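Local coordinates for protein shikimate 5-dehydrogenase (Mycobacterium fortuitum subsp. fortuitum DSM 46621, PDB 4XIJ) that probably catalyses the NADP-dependent interconversion of 3-dehydroshikimate and shikimate, the fourth of the seven steps that lead to chorismate, at residues 77-83 with 95-100. Sequence-based numbering, arbitrary orientation.
Sequences KFAALEF and GSANTL. With SO4 (sulfate ion), chain E.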
ATOM      1  N   LYS A  77       3.137  11.855   0.308  1.00  8.71           N
ATOM      2  CA  LYS A  77       2.200  11.318  -0.670  1.00  9.28           C
ATOM      3  C   LYS A  77       1.097  12.298  -1.112  1.00 10.18           C
ATOM      4  O   LYS A  77       0.618  12.227  -2.250  1.00  9.86           O
ATOM      5  CB  LYS A  77       1.582  10.018  -0.138  1.00 10.02           C
ATOM      6  CG  LYS A  77       2.642   8.937   0.098  1.00 11.24           C
ATOM      7  CD  LYS A  77       1.981   7.588   0.515  1.00 11.00           C
ATOM      8  CE  LYS A  77       3.014   6.553   0.858  1.00 11.85           C
ATOM      9  NZ  LYS A  77       2.364   5.224   1.272  1.00 12.59           N
ATOM     10  N   PHE A  78       0.678  13.208  -0.251  1.00  9.96           N
ATOM     11  CA  PHE A  78      -0.309  14.212  -0.637  0.53 10.23           C
ATOM     12  C   PHE A  78       0.352  15.196  -1.601  1.00 10.56           C
ATOM     13  O   PHE A  78      -0.216  15.577  -2.625  1.00 10.22           O
ATOM     14  CB  PHE A  78      -0.888  14.886   0.623  0.53 10.77           C
ATOM     15  CG  PHE A  78      -1.523  13.912   1.559  0.53 12.88           C
ATOM     16  CD1 PHE A  78      -2.779  13.423   1.285  0.53 13.56           C
ATOM     17  CD2 PHE A  78      -0.851  13.428   2.671  0.53 14.41           C
ATOM     18  CE1 PHE A  78      -3.364  12.483   2.082  0.53 14.20           C
ATOM     19  CE2 PHE A  78      -1.446  12.477   3.479  0.53 15.71           C
ATOM     20  CZ  PHE A  78      -2.696  12.007   3.181  0.53 15.14           C
ATOM     21  N   ALA A  79       1.560  15.603  -1.239  1.00  9.36           N
ATOM     22  CA  ALA A  79       2.291  16.541  -2.081  1.00 10.00           C
ATOM     23  C   ALA A  79       2.538  15.967  -3.473  1.00  9.72           C
ATOM     24  O   ALA A  79       2.529  16.719  -4.467  1.00 10.78           O
ATOM     25  CB  ALA A  79       3.593  16.892  -1.454  1.00 11.27           C
ATOM     26  N   ALA A  80       2.810  14.670  -3.556  1.00  9.55           N
ATOM     27  CA  ALA A  80       3.019  14.069  -4.852  1.00  8.34           C
ATOM     28  C   ALA A  80       1.777  14.127  -5.720  1.00  9.36           C
ATOM     29  O   ALA A  80       1.868  14.408  -6.911  1.00  9.59           O
ATOM     30  CB  ALA A  80       3.466  12.621  -4.677  1.00  9.28           C
ATOM     31  N   LEU A  81       0.626  13.856  -5.128  1.00 10.20           N
ATOM     32  CA  LEU A  81      -0.631  13.949  -5.879  1.00 12.25           C
ATOM     33  C   LEU A  81      -0.882  15.382  -6.382  1.00 13.61           C
ATOM     34  O   LEU A  81      -1.331  15.600  -7.525  1.00 14.56           O
ATOM     35  CB  LEU A  81      -1.794  13.501  -4.989  1.00 11.64           C
ATOM     36  CG  LEU A  81      -3.175  13.485  -5.689  1.00 12.72           C
ATOM     37  CD1 LEU A  81      -3.166  12.478  -6.853  1.00 15.06           C
ATOM     38  CD2 LEU A  81      -4.230  13.126  -4.668  1.00 14.16           C
ATOM     39  N   GLU A  82      -0.610  16.362  -5.519  1.00 15.66           N
ATOM     40  CA  GLU A  82      -0.778  17.773  -5.884  1.00 18.57           C
ATOM     41  C   GLU A  82       0.208  18.234  -6.929  1.00 16.59           C
ATOM     42  O   GLU A  82      -0.099  19.104  -7.734  1.00 18.77           O
ATOM     43  CB  GLU A  82      -0.640  18.669  -4.655  1.00 22.46           C
ATOM     44  CG  GLU A  82      -1.743  18.486  -3.683  1.00 26.47           C
ATOM     45  CD  GLU A  82      -2.318  19.810  -3.221  1.00 32.17           C
ATOM     46  OE1 GLU A  82      -3.461  20.168  -3.617  1.00 35.07           O
ATOM     47  OE2 GLU A  82      -1.613  20.507  -2.459  1.00 33.41           O
ATOM     48  N   PHE A  83       1.405  17.664  -6.920  1.00 13.63           N
ATOM     49  CA  PHE A  83       2.470  18.115  -7.819  1.00 13.26           C
ATOM     50  C   PHE A  83       2.190  17.669  -9.259  1.00 12.15           C
ATOM     51  O   PHE A  83       2.444  18.416 -10.230  1.00 12.11           O
ATOM     52  CB  PHE A  83       3.839  17.569  -7.365  1.00 11.89           C
ATOM     53  CG  PHE A  83       4.849  17.591  -8.453  1.00 12.99           C
ATOM     54  CD1 PHE A  83       5.548  18.771  -8.768  1.00 13.35           C
ATOM     55  CD2 PHE A  83       5.089  16.457  -9.193  1.00 13.72           C
ATOM     56  CE1 PHE A  83       6.408  18.799  -9.873  1.00 14.01           C
ATOM     57  CE2 PHE A  83       5.956  16.473 -10.259  1.00 14.32           C
ATOM     58  CZ  PHE A  83       6.643  17.643 -10.595  1.00 14.86           C
ATOM     59  N   GLY A  95      -6.706   9.793  -2.378  1.00 10.70           N
ATOM     60  CA  GLY A  95      -6.400  11.113  -1.862  1.00  9.71           C
ATOM     61  C   GLY A  95      -4.893  11.315  -1.720  1.00 10.11           C
ATOM     62  O   GLY A  95      -4.474  12.313  -1.164  1.00 11.50           O
ATOM     63  N   SER A  96      -4.070  10.418  -2.266  1.00 10.00           N
ATOM     64  CA  SER A  96      -2.620  10.577  -2.126  1.00  9.65           C
ATOM     65  C   SER A  96      -1.978   9.680  -3.170  1.00  9.21           C
ATOM     66  O   SER A  96      -2.628   8.794  -3.705  1.00  9.58           O
ATOM     67  CB  SER A  96      -2.131  10.198  -0.692  1.00 10.74           C
ATOM     68  OG  SER A  96      -2.162   8.783  -0.545  1.00 14.96           O
ATOM     69  N   ALA A  97      -0.690   9.904  -3.437  1.00  9.21           N
ATOM     70  CA  ALA A  97       0.055   9.139  -4.435  1.00  8.57           C
ATOM     71  C   ALA A  97       1.393   8.650  -3.899  1.00  9.11           C
ATOM     72  O   ALA A  97       2.165   9.440  -3.316  1.00 10.54           O
ATOM     73  CB  ALA A  97       0.298   9.991  -5.713  1.00  8.55           C
ATOM     74  N   ASN A  98       1.688   7.365  -4.103  1.00  7.56           N
ATOM     75  CA  ASN A  98       3.001   6.872  -3.713  1.00  7.56           C
ATOM     76  C   ASN A  98       3.928   6.650  -4.911  1.00  7.09           C
ATOM     77  O   ASN A  98       4.990   6.061  -4.758  1.00  7.38           O
ATOM     78  CB  ASN A  98       2.874   5.562  -2.923  1.00  7.90           C
ATOM     79  CG  ASN A  98       2.558   4.374  -3.838  1.00  8.01           C
ATOM     80  OD1 ASN A  98       1.943   4.558  -4.878  1.00  8.45           O
ATOM     81  ND2 ASN A  98       3.005   3.178  -3.483  1.00  9.92           N
ATOM     82  N   THR A  99       3.517   7.123  -6.086  1.00  7.70           N
ATOM     83  CA  THR A  99       4.218   6.838  -7.335  1.00  7.98           C
ATOM     84  C   THR A  99       4.101   8.016  -8.261  1.00  7.34           C
ATOM     85  O   THR A  99       3.006   8.576  -8.424  1.00  8.96           O
ATOM     86  CB  THR A  99       3.635   5.609  -8.069  1.00  7.85           C
ATOM     87  OG1 THR A  99       3.587   4.476  -7.182  1.00  8.13           O
ATOM     88  CG2 THR A  99       4.504   5.209  -9.311  1.00 10.31           C
ATOM     89  N   LEU A 100       5.234   8.396  -8.855  1.00  7.58           N
ATOM     90  CA  LEU A 100       5.247   9.438  -9.903  1.00  7.34           C
ATOM     91  C   LEU A 100       5.953   8.862 -11.099  1.00  8.13           C
ATOM     92  O   LEU A 100       7.071   8.367 -10.964  1.00  9.29           O
ATOM     93  CB  LEU A 100       5.944  10.709  -9.414  1.00  8.54           C
ATOM     94  CG  LEU A 100       5.183  11.505  -8.347  1.00  8.66           C
ATOM     95  CD1 LEU A 100       6.117  12.534  -7.687  1.00 10.45           C
ATOM     96  CD2 LEU A 100       3.952  12.151  -8.982  1.00  9.68           C
TER
HETATM   97  S   SO4 E 304       5.013   3.233   0.493  0.55 20.15           S
HETATM   98  O1  SO4 E 304       5.155   1.841   0.996  0.55 22.24           O
HETATM   99  O2  SO4 E 304       4.890   4.103   1.704  0.55 17.29           O
HETATM  100  O3  SO4 E 304       6.196   3.674  -0.303  0.55 21.55           O
HETATM  101  O4  SO4 E 304       3.921   3.192  -0.489  0.55 17.50           O
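K77 and N98 converge on one sulfate ion, probably picked up from the crystallisation liquor, and so illustrate how a helix start and a strand approach can jointly present an anion site. The lysine chain, straight to its tip, lies alongside the asparagine, its CE 3.9 Å from N98 CB, and K77 NZ donates to sulfate O2 at 2.8 Å and more weakly to O4. N98 ND2 reaches that same O4 at 3.1 Å, while T113 N and T99 OG1 both donate to N98 OD1, fixing the amide's rotation. D114 forms a salt bridge with K77 NZ, and T73 adds a bond to the ion. In shikimate dehydrogenases a lysine and an asparagine of this region bind shikimate, so the sulfate probably marks the substrate pocket.

A97 N donates to K77 O at 2.9 Å, nearly straight (169°) but from above the carbonyl plane. S96 CB sits over one face of the F78 ring, 4.1 Å from its centroid, and L81 CD2 packs on the G95 carbonyl carbon. Helix 77-83 rests mainly on the loop leading into strand 99-102, whose L100 CD1 meets A80 CB at 4.0 Å; that strand runs antiparallel to both its neighbours, 67-72 and 108-111, and F83 reaches helix 56-61.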